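Local coordinates for tRNA modification GTPase MnmE (PDB 3GEE), which probably hydrolyses GTP at a high intrinsic rate and takes part in adding a carboxymethylaminomethyl group to the wobble uridine of certain tRNAs, at residues A[346-351]-A[370-375]; A[234-239]-A[313-318]; A[274-279]-A[387-392]. All blocks are in the same frame, centred on the assembly; numbering follows the deposited sequence.

Contact 1: residues A[346-351]-A[370-375]; sequences FLTVAN and TGTEVI. With GDP (guanosine-5'-diphosphate), chain B.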
loop_
_atom_site.group_PDB
_atom_site.type_symbol
_atom_site.label_atom_id
_atom_site.label_comp_id
_atom_site.label_asym_id
_atom_site.label_seq_id
_atom_site.Cartn_x
_atom_site.Cartn_y
_atom_site.Cartn_z
ATOM N N PHE A 346 -17.848 34.912 -8.316
ATOM C CA PHE A 346 -16.875 35.512 -9.212
ATOM C C PHE A 346 -15.784 36.236 -8.445
ATOM O O PHE A 346 -16.032 36.832 -7.398
ATOM C CB PHE A 346 -17.542 36.448 -10.213
ATOM C CG PHE A 346 -16.848 36.480 -11.532
ATOM C CD1 PHE A 346 -15.739 37.295 -11.732
ATOM C CD2 PHE A 346 -17.276 35.665 -12.569
ATOM C CE1 PHE A 346 -15.081 37.310 -12.946
ATOM C CE2 PHE A 346 -16.626 35.676 -13.790
ATOM C CZ PHE A 346 -15.525 36.499 -13.980
ATOM N N LEU A 347 -14.570 36.176 -8.981
ATOM C CA LEU A 347 -13.405 36.726 -8.318
ATOM C C LEU A 347 -12.379 37.097 -9.381
ATOM O O LEU A 347 -11.845 36.219 -10.066
ATOM C CB LEU A 347 -12.839 35.682 -7.350
ATOM C CG LEU A 347 -12.374 36.067 -5.943
ATOM C CD1 LEU A 347 -11.037 36.784 -5.983
ATOM C CD2 LEU A 347 -13.434 36.892 -5.200
ATOM N N THR A 348 -12.125 38.398 -9.530
ATOM C CA THR A 348 -11.191 38.890 -10.546
ATOM C C THR A 348 -9.781 38.937 -9.988
ATOM O O THR A 348 -9.508 39.626 -9.002
ATOM C CB THR A 348 -11.591 40.278 -11.084
ATOM O OG1 THR A 348 -12.936 40.225 -11.566
ATOM C CG2 THR A 348 -10.668 40.715 -12.224
ATOM N N VAL A 349 -8.893 38.193 -10.634
ATOM C CA VAL A 349 -7.527 38.051 -10.166
ATOM C C VAL A 349 -6.572 38.762 -11.120
ATOM O O VAL A 349 -6.261 38.264 -12.209
ATOM C CB VAL A 349 -7.139 36.567 -10.010
ATOM C CG1 VAL A 349 -5.843 36.445 -9.246
ATOM C CG2 VAL A 349 -8.242 35.797 -9.298
ATOM N N ALA A 350 -6.126 39.940 -10.697
ATOM C CA ALA A 350 -5.203 40.751 -11.476
ATOM C C ALA A 350 -3.778 40.261 -11.255
ATOM O O ALA A 350 -3.211 40.443 -10.176
ATOM C CB ALA A 350 -5.343 42.218 -11.098
ATOM N N ASN A 351 -3.212 39.626 -12.279
ATOM C CA ASN A 351 -1.891 39.005 -12.181
ATOM C C ASN A 351 -0.749 39.933 -12.609
ATOM O O ASN A 351 -0.981 40.981 -13.215
ATOM C CB ASN A 351 -1.858 37.704 -12.991
ATOM C CG ASN A 351 -0.710 36.790 -12.593
ATOM O OD1 ASN A 351 -0.213 36.845 -11.467
ATOM N ND2 ASN A 351 -0.284 35.940 -13.521
ATOM N N THR A 370 -16.217 46.424 -14.012
ATOM C CA THR A 370 -16.782 45.074 -14.087
ATOM C C THR A 370 -17.784 44.781 -12.977
ATOM O O THR A 370 -18.617 43.876 -13.101
ATOM C CB THR A 370 -15.689 44.026 -13.996
ATOM O OG1 THR A 370 -15.031 44.158 -12.734
ATOM C CG2 THR A 370 -14.679 44.206 -15.115
ATOM N N GLY A 371 -17.689 45.544 -11.890
ATOM C CA GLY A 371 -18.549 45.358 -10.731
ATOM C C GLY A 371 -18.219 44.091 -9.965
ATOM O O GLY A 371 -19.010 43.640 -9.137
ATOM N N THR A 372 -17.057 43.511 -10.252
ATOM C CA THR A 372 -16.584 42.329 -9.549
ATOM C C THR A 372 -15.600 42.756 -8.462
ATOM O O THR A 372 -15.238 43.933 -8.380
ATOM C CB THR A 372 -15.862 41.366 -10.503
ATOM O OG1 THR A 372 -14.624 41.952 -10.928
ATOM C CG2 THR A 372 -16.728 41.053 -11.719
ATOM N N GLU A 373 -15.176 41.803 -7.633
ATOM C CA GLU A 373 -14.101 42.050 -6.684
ATOM C C GLU A 373 -12.746 41.664 -7.265
ATOM O O GLU A 373 -12.579 40.574 -7.825
ATOM C CB GLU A 373 -14.343 41.327 -5.363
ATOM C CG GLU A 373 -14.835 42.244 -4.251
ATOM C CD GLU A 373 -14.394 41.781 -2.871
ATOM O OE1 GLU A 373 -14.495 40.567 -2.591
ATOM O OE2 GLU A 373 -13.952 42.633 -2.066
ATOM N N VAL A 374 -11.780 42.569 -7.114
ATOM C CA VAL A 374 -10.452 42.403 -7.706
ATOM C C VAL A 374 -9.389 42.163 -6.636
ATOM O O VAL A 374 -9.419 42.777 -5.565
ATOM C CB VAL A 374 -10.073 43.626 -8.586
ATOM C CG1 VAL A 374 -8.681 43.473 -9.175
ATOM C CG2 VAL A 374 -11.085 43.811 -9.702
ATOM N N ILE A 375 -8.461 41.254 -6.933
ATOM C CA ILE A 375 -7.320 40.988 -6.063
ATOM C C ILE A 375 -6.008 41.030 -6.845
ATOM O O ILE A 375 -5.878 40.400 -7.899
ATOM C CB ILE A 375 -7.471 39.647 -5.306
ATOM C CG1 ILE A 375 -8.549 39.783 -4.230
ATOM C CG2 ILE A 375 -6.149 39.226 -4.655
ATOM C CD1 ILE A 375 -9.063 38.477 -3.701
HETATM P PB GDP B . -1.183 30.665 -19.326
HETATM O O1B GDP B . -1.561 29.456 -18.506
HETATM O O2B GDP B . -2.422 31.419 -19.745
HETATM O O3B GDP B . -0.412 30.226 -20.547
HETATM O O3A GDP B . -0.262 31.636 -18.444
HETATM P PA GDP B . 1.138 31.116 -17.849
HETATM O O1A GDP B . 0.972 30.710 -16.410
HETATM O O2A GDP B . 1.685 29.973 -18.673
HETATM O "O5'" GDP B . 2.088 32.410 -17.945
HETATM C "C5'" GDP B . 2.580 32.846 -19.211
HETATM C "C4'" GDP B . 3.872 33.621 -19.003
HETATM O "O4'" GDP B . 3.642 34.722 -18.117
HETATM C "C3'" GDP B . 4.946 32.746 -18.377
HETATM O "O3'" GDP B . 5.986 32.500 -19.330
HETATM C "C2'" GDP B . 5.439 33.501 -17.150
HETATM O "O2'" GDP B . 6.847 33.757 -17.208
HETATM C "C1'" GDP B . 4.673 34.816 -17.130
HETATM N N9 GDP B . 4.081 35.063 -15.791
HETATM C C8 GDP B . 3.043 34.395 -15.255
HETATM N N7 GDP B . 2.744 34.863 -14.016
HETATM C C5 GDP B . 3.602 35.859 -13.741
HETATM C C6 GDP B . 3.836 36.785 -12.603
HETATM O O6 GDP B . 3.134 36.738 -11.570
HETATM N N1 GDP B . 4.834 37.675 -12.714
HETATM C C2 GDP B . 5.615 37.755 -13.811
HETATM N N2 GDP B . 6.598 38.687 -13.834
HETATM N N3 GDP B . 5.453 36.939 -14.891
HETATM C C4 GDP B . 4.483 35.989 -14.914
#
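Thr348 and Val374 pair as parallel strand neighbours, their CA atoms 4.6 Å apart, although the overall directions of the touching parts of 346-351 and 370-375 differ by 44°. Thr348 sits at the middle of the ladder: its N donates to Glu373 O at 2.8 Å and its O accepts from Ile375 N. The next rung follows two residues on, where Ala350 N reaches Ile375 O from a position tilted 24° out of the carbonyl plane. Among the side chains, Val374 serves one face of the sheet: its CG2 lies 3.8 Å from Thr348 CB, and its CG1 meets the CB of Ala350. On the other face Leu347 and Ile375 touch through their CD1 methyls at 3.5 Å, with His391 of helix 385-392 packed against both residues. The arrangement is a beta-alpha-beta crossover, strand 345-351 passing through helix 360-370 into edge strand 374-376, and it illustrates how a Ras-like G domain completes one side of its sheet. Ahead of the second strand, Thr370 OG1 accepts from Thr372 N in an ST turn. With its OG1 at chi1 69°, between backbone N and carbonyl carbon, Thr372 faces the OG1 of Thr348, though the placement of Thr348 OG1 is itself uncertain. The Thr372 CG2 comes obliquely to the Phe346 ring, 3.9 Å from CD1. Asn351, which opens an NKLD sequence of the guanine-recognition type, ends the first strand with its ND2 3.3 Å from GDP N7. Its amide is held on both ends, ND2 by Ala244 O and OD1 by Ala379 N.

Contact 2: residues A[234-239]-A[313-318]; sequences VSTVIA and ADLILY
Ala313 begins the walk with its CB 3.8 Å from CG2 of Val237, a methyl contact made before the second strand proper has started. Asp314 follows and turns its carboxylate back on Ser235. Its chi1 of -53° sets CG beside its own backbone N, anti to the carbonyl carbon. OD2 accepts the backbone N of Ser235 at 2.8 Å, met on the anti side and somewhat out of the carboxylate plane. The exchange is mutual, because Asp314 N donates to Ser235 OG at 3.3 Å and, weakly, to Ser235 O. The other carboxylate oxygen, OD1, forms a salt bridge with Arg228 of helix 203-232, so this one side chain ties the start of both strands to the helix that leads into 234-239. At Leu315 the regular ladder takes over, N donating to Ser235 O while O accepts from Val237 N. Its CB lies beside Thr236 CG2 at 3.6 Å, the two side chains pointing the same way. Here the parallel pairing belongs to the core of the Ras-like G domain, since 234-239 is the strand that runs into the P-loop and 315-321 is its neighbour. Ile316 pairs with Val237 on the face opposite Leu315 and brings its CG2 near the Val237 carbonyl oxygen. Leu317 then grips the first strand twice: its N donates to Val237 O at 2.9 Å in a nearly straight bond, 171° at the hydrogen, and its O receives Ala239 N. Tyr318 has its CD1 3.9 Å from Ala239 CB, and the carbonyl carbon of Ala239 lies over one ring face, toward the rim. Beyond that pair, helix 331-340 packs on both residues through Leu337.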
loop_
_atom_site.group_PDB
_atom_site.type_symbol
_atom_site.label_atom_id
_atom_site.label_comp_id
_atom_site.label_asym_id
_atom_site.label_seq_id
_atom_site.Cartn_x
_atom_site.Cartn_y
_atom_site.Cartn_z
ATOM N N VAL A 234 -15.093 22.193 -3.521
ATOM C CA VAL A 234 -15.529 23.379 -4.248
ATOM C C VAL A 234 -14.891 23.373 -5.633
ATOM O O VAL A 234 -13.677 23.543 -5.767
ATOM C CB VAL A 234 -15.148 24.676 -3.486
ATOM C CG1 VAL A 234 -15.453 25.916 -4.317
ATOM C CG2 VAL A 234 -15.865 24.745 -2.148
ATOM N N SER A 235 -15.712 23.153 -6.656
ATOM C CA SER A 235 -15.234 23.150 -8.035
ATOM C C SER A 235 -14.955 24.576 -8.482
ATOM O O SER A 235 -15.826 25.444 -8.405
ATOM C CB SER A 235 -16.249 22.487 -8.962
ATOM O OG SER A 235 -17.478 23.183 -8.934
ATOM N N THR A 236 -13.729 24.816 -8.927
ATOM C CA THR A 236 -13.300 26.159 -9.292
ATOM C C THR A 236 -12.695 26.185 -10.693
ATOM O O THR A 236 -11.833 25.367 -11.027
ATOM C CB THR A 236 -12.290 26.744 -8.269
ATOM O OG1 THR A 236 -11.088 25.970 -8.283
ATOM C CG2 THR A 236 -12.862 26.716 -6.864
ATOM N N VAL A 237 -13.162 27.125 -11.509
ATOM C CA VAL A 237 -12.613 27.323 -12.847
ATOM C C VAL A 237 -11.633 28.490 -12.832
ATOM O O VAL A 237 -11.895 29.527 -12.219
ATOM C CB VAL A 237 -13.720 27.567 -13.904
ATOM C CG1 VAL A 237 -13.111 27.854 -15.270
ATOM C CG2 VAL A 237 -14.649 26.365 -13.993
ATOM N N ILE A 238 -10.495 28.301 -13.493
ATOM C CA ILE A 238 -9.532 29.374 -13.689
ATOM C C ILE A 238 -9.589 29.808 -15.153
ATOM O O ILE A 238 -9.135 29.090 -16.049
ATOM C CB ILE A 238 -8.102 28.956 -13.273
ATOM C CG1 ILE A 238 -8.097 28.443 -11.829
ATOM C CG2 ILE A 238 -7.140 30.127 -13.417
ATOM C CD1 ILE A 238 -6.963 27.490 -11.512
ATOM N N ALA A 239 -10.175 30.984 -15.377
ATOM C CA ALA A 239 -10.387 31.523 -16.719
ATOM C C ALA A 239 -9.451 32.692 -17.029
ATOM O O ALA A 239 -8.766 33.213 -16.143
ATOM C CB ALA A 239 -11.843 31.943 -16.894
ATOM N N ALA A 313 -20.084 25.249 -11.508
ATOM C CA ALA A 313 -18.769 25.640 -11.016
ATOM C C ALA A 313 -19.013 26.610 -9.870
ATOM O O ALA A 313 -19.666 27.634 -10.055
ATOM C CB ALA A 313 -17.952 26.299 -12.118
ATOM N N ASP A 314 -18.510 26.277 -8.688
ATOM C CA ASP A 314 -18.809 27.048 -7.481
ATOM C C ASP A 314 -18.109 28.400 -7.455
ATOM O O ASP A 314 -18.678 29.391 -6.996
ATOM C CB ASP A 314 -18.435 26.254 -6.227
ATOM C CG ASP A 314 -19.052 24.874 -6.201
ATOM O OD1 ASP A 314 -20.292 24.768 -6.322
ATOM O OD2 ASP A 314 -18.294 23.892 -6.053
ATOM N N LEU A 315 -16.875 28.428 -7.949
ATOM C CA LEU A 315 -16.037 29.616 -7.882
ATOM C C LEU A 315 -15.271 29.811 -9.180
ATOM O O LEU A 315 -14.555 28.918 -9.627
ATOM C CB LEU A 315 -15.074 29.512 -6.693
ATOM C CG LEU A 315 -13.899 30.475 -6.509
ATOM C CD1 LEU A 315 -14.377 31.906 -6.334
ATOM C CD2 LEU A 315 -13.055 30.055 -5.316
ATOM N N ILE A 316 -15.439 30.980 -9.788
ATOM C CA ILE A 316 -14.678 31.336 -10.979
ATOM C C ILE A 316 -13.618 32.364 -10.614
ATOM O O ILE A 316 -13.922 33.393 -10.005
ATOM C CB ILE A 316 -15.573 31.876 -12.121
ATOM C CG1 ILE A 316 -16.706 30.894 -12.431
ATOM C CG2 ILE A 316 -14.733 32.133 -13.366
ATOM C CD1 ILE A 316 -17.767 31.428 -13.374
ATOM N N LEU A 317 -12.370 32.059 -10.961
ATOM C CA LEU A 317 -11.285 33.018 -10.851
ATOM C C LEU A 317 -10.915 33.471 -12.253
ATOM O O LEU A 317 -10.400 32.678 -13.047
ATOM C CB LEU A 317 -10.058 32.412 -10.157
ATOM C CG LEU A 317 -10.112 31.836 -8.737
ATOM C CD1 LEU A 317 -8.727 31.354 -8.338
ATOM C CD2 LEU A 317 -10.636 32.827 -7.708
ATOM N N TYR A 318 -11.199 34.734 -12.566
ATOM C CA TYR A 318 -10.752 35.310 -13.828
ATOM C C TYR A 318 -9.391 35.969 -13.662
ATOM O O TYR A 318 -9.242 36.942 -12.921
ATOM C CB TYR A 318 -11.763 36.297 -14.423
ATOM C CG TYR A 318 -11.508 36.540 -15.896
ATOM C CD1 TYR A 318 -12.232 35.854 -16.868
ATOM C CD2 TYR A 318 -10.514 37.423 -16.318
ATOM C CE1 TYR A 318 -11.986 36.054 -18.225
ATOM C CE2 TYR A 318 -10.259 37.630 -17.668
ATOM C CZ TYR A 318 -10.998 36.945 -18.618
ATOM O OH TYR A 318 -10.747 37.146 -19.958
#

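Contact 3: residues A[274-279]-A[387-392]; sequences ECFIHD and TLKQHM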
loop_
_atom_site.group_PDB
_atom_site.type_symbol
_atom_site.label_atom_id
_atom_site.label_comp_id
_atom_site.label_asym_id
_atom_site.label_seq_id
_atom_site.Cartn_x
_atom_site.Cartn_y
_atom_site.Cartn_z
ATOM N N GLU A 274 -6.768 18.940 -10.998
ATOM C CA GLU A 274 -5.934 18.997 -9.798
ATOM C C GLU A 274 -6.643 19.746 -8.675
ATOM O O GLU A 274 -7.507 20.591 -8.931
ATOM C CB GLU A 274 -4.586 19.655 -10.110
ATOM C CG GLU A 274 -3.556 18.713 -10.721
ATOM C CD GLU A 274 -2.978 17.731 -9.710
ATOM O OE1 GLU A 274 -2.561 16.624 -10.119
ATOM O OE2 GLU A 274 -2.938 18.064 -8.504
ATOM N N CYS A 275 -6.277 19.428 -7.433
ATOM C CA CYS A 275 -6.898 20.060 -6.265
ATOM C C CYS A 275 -5.982 20.213 -5.051
ATOM O O CYS A 275 -5.043 19.439 -4.862
ATOM C CB CYS A 275 -8.199 19.346 -5.869
ATOM S SG CYS A 275 -8.199 17.566 -6.063
ATOM N N PHE A 276 -6.282 21.226 -4.241
ATOM C CA PHE A 276 -5.525 21.535 -3.032
ATOM C C PHE A 276 -6.472 21.839 -1.868
ATOM O O PHE A 276 -7.662 22.087 -2.074
ATOM C CB PHE A 276 -4.574 22.714 -3.285
ATOM C CG PHE A 276 -5.236 24.067 -3.216
ATOM C CD1 PHE A 276 -6.120 24.483 -4.207
ATOM C CD2 PHE A 276 -4.960 24.932 -2.159
ATOM C CE1 PHE A 276 -6.727 25.731 -4.140
ATOM C CE2 PHE A 276 -5.561 26.184 -2.085
ATOM C CZ PHE A 276 -6.447 26.584 -3.075
ATOM N N ILE A 277 -5.934 21.827 -0.653
ATOM C CA ILE A 277 -6.736 22.039 0.552
ATOM C C ILE A 277 -6.396 23.368 1.227
ATOM O O ILE A 277 -5.238 23.780 1.263
ATOM C CB ILE A 277 -6.586 20.859 1.558
ATOM C CG1 ILE A 277 -6.797 19.516 0.846
ATOM C CG2 ILE A 277 -7.576 20.991 2.717
ATOM C CD1 ILE A 277 -6.334 18.302 1.630
ATOM N N HIS A 278 -7.424 24.030 1.751
ATOM C CA HIS A 278 -7.278 25.262 2.521
ATOM C C HIS A 278 -8.492 25.413 3.432
ATOM O O HIS A 278 -9.630 25.254 2.982
ATOM C CB HIS A 278 -7.138 26.471 1.583
ATOM C CG HIS A 278 -7.360 27.796 2.251
ATOM N ND1 HIS A 278 -6.362 28.467 2.924
ATOM C CD2 HIS A 278 -8.463 28.578 2.335
ATOM C CE1 HIS A 278 -6.843 29.604 3.400
ATOM N NE2 HIS A 278 -8.116 29.694 3.058
ATOM N N ASP A 279 -8.245 25.723 4.706
ATOM C CA ASP A 279 -9.303 25.851 5.721
ATOM C C ASP A 279 -10.232 24.631 5.776
ATOM O O ASP A 279 -11.461 24.775 5.783
ATOM C CB ASP A 279 -10.117 27.143 5.524
ATOM C CG ASP A 279 -9.489 28.355 6.206
ATOM O OD1 ASP A 279 -10.022 29.472 6.024
ATOM O OD2 ASP A 279 -8.475 28.199 6.922
ATOM N N THR A 387 -4.093 36.397 0.583
ATOM C CA THR A 387 -5.325 37.175 0.466
ATOM C C THR A 387 -6.291 36.527 -0.525
ATOM O O THR A 387 -7.503 36.539 -0.307
ATOM C CB THR A 387 -5.044 38.637 0.052
ATOM O OG1 THR A 387 -3.893 39.127 0.754
ATOM C CG2 THR A 387 -6.236 39.525 0.368
ATOM N N LEU A 388 -5.753 35.962 -1.607
ATOM C CA LEU A 388 -6.569 35.230 -2.581
ATOM C C LEU A 388 -7.172 33.977 -1.962
ATOM O O LEU A 388 -8.358 33.709 -2.140
ATOM C CB LEU A 388 -5.764 34.869 -3.836
ATOM C CG LEU A 388 -6.371 33.867 -4.833
ATOM C CD1 LEU A 388 -7.666 34.376 -5.460
ATOM C CD2 LEU A 388 -5.368 33.503 -5.915
ATOM N N LYS A 389 -6.350 33.221 -1.237
ATOM C CA LYS A 389 -6.811 32.010 -0.561
ATOM C C LYS A 389 -7.925 32.301 0.445
ATOM O O LYS A 389 -8.909 31.561 0.511
ATOM C CB LYS A 389 -5.648 31.267 0.105
ATOM C CG LYS A 389 -4.843 30.389 -0.847
ATOM C CD LYS A 389 -3.716 29.667 -0.120
ATOM C CE LYS A 389 -2.940 28.756 -1.061
ATOM N NZ LYS A 389 -1.894 27.963 -0.351
ATOM N N GLN A 390 -7.776 33.388 1.203
ATOM C CA GLN A 390 -8.767 33.770 2.211
ATOM C C GLN A 390 -10.110 34.125 1.580
ATOM O O GLN A 390 -11.164 33.825 2.142
ATOM C CB GLN A 390 -8.263 34.930 3.072
ATOM C CG GLN A 390 -8.869 34.953 4.474
ATOM C CD GLN A 390 -8.650 36.269 5.198
ATOM O OE1 GLN A 390 -9.121 37.320 4.759
ATOM N NE2 GLN A 390 -7.945 36.215 6.321
ATOM N N HIS A 391 -10.057 34.760 0.410
ATOM C CA HIS A 391 -11.255 35.085 -0.362
ATOM C C HIS A 391 -11.919 33.838 -0.927
ATOM O O HIS A 391 -13.129 33.821 -1.149
ATOM C CB HIS A 391 -10.917 36.043 -1.500
ATOM C CG HIS A 391 -11.024 37.488 -1.126
ATOM N ND1 HIS A 391 -12.033 38.303 -1.592
ATOM C CD2 HIS A 391 -10.246 38.267 -0.336
ATOM C CE1 HIS A 391 -11.873 39.519 -1.104
ATOM N NE2 HIS A 391 -10.795 39.525 -0.340
ATOM N N MET A 392 -11.121 32.801 -1.165
ATOM C CA MET A 392 -11.648 31.533 -1.656
ATOM C C MET A 392 -12.369 30.777 -0.544
ATOM O O MET A 392 -13.451 30.229 -0.761
ATOM C CB MET A 392 -10.536 30.685 -2.271
ATOM C CG MET A 392 -9.916 31.315 -3.504
ATOM S SD MET A 392 -8.887 30.188 -4.451
ATOM C CE MET A 392 -7.462 30.011 -3.391
#
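His278 and Lys389 mark the nearest backbone approach, 7.4 Å between their CA atoms, where strand 274-278 and helix 387-392 run almost perpendicular, at 86°, with axes 10.1 Å apart. That spacing is bridged by side chains. CG of His278 is anti to the backbone N (chi1 164°), on the side of the helix; one face of the imidazole lies against Lys389 CB, a CH-pi contact of 4.0 Å to the ring centroid. Asp279 CG lies over the opposite face. Beyond CG the Lys389 chain is fully extended, and its CE passes 3.8 Å from CE2 of the Phe276 ring. Phe276 also receives Met392, whose CE methyl sits at the ring edge, 3.6 Å from CZ; the two side chains cross at about a right angle. The strand is an outer member of the G-domain sheet, hairpinned to strand 281-286, where Phe283 packs on both Phe276 and His278. Met392 reaches inward as well, touching Leu315 and Leu317 of the central sheet. No hydrogen bond joins the two segments: even His278 NE2, 3.3 Å from Lys389 O, has a poor angle for one. Cohesion therefore rests on methyl, methylene and ring contacts, with lysine contributing its aliphatic chain. Its ammonium, with NZ 5.6 Å from His278 ND1, may disfavour protonation of the imidazole, an influence that the Asp279 carboxylate would tend to offset.

Overall arrangement
Within the G domain, followed from its N-terminal end, strand 234-239 comes first, then edge strand 274-278, before the chain returns at 313-318 to close contact 2. Contact 3 is by then already open and closes only at helix 387-392, so the two cross. Contact 1 opens after contact 2 has closed, and both its segments fall within the span of contact 3. Contacts 1 and 2 meet directly, because strands 345-351 and 315-321 are sheet neighbours: Tyr318 O lies 2.6 Å from Val349 N, a probable hydrogen bond. The helix of contact 3 lies across one face of several strands, Leu388 touching Leu317 and Val349. Edge strand, parallel core and far edge are thus joined.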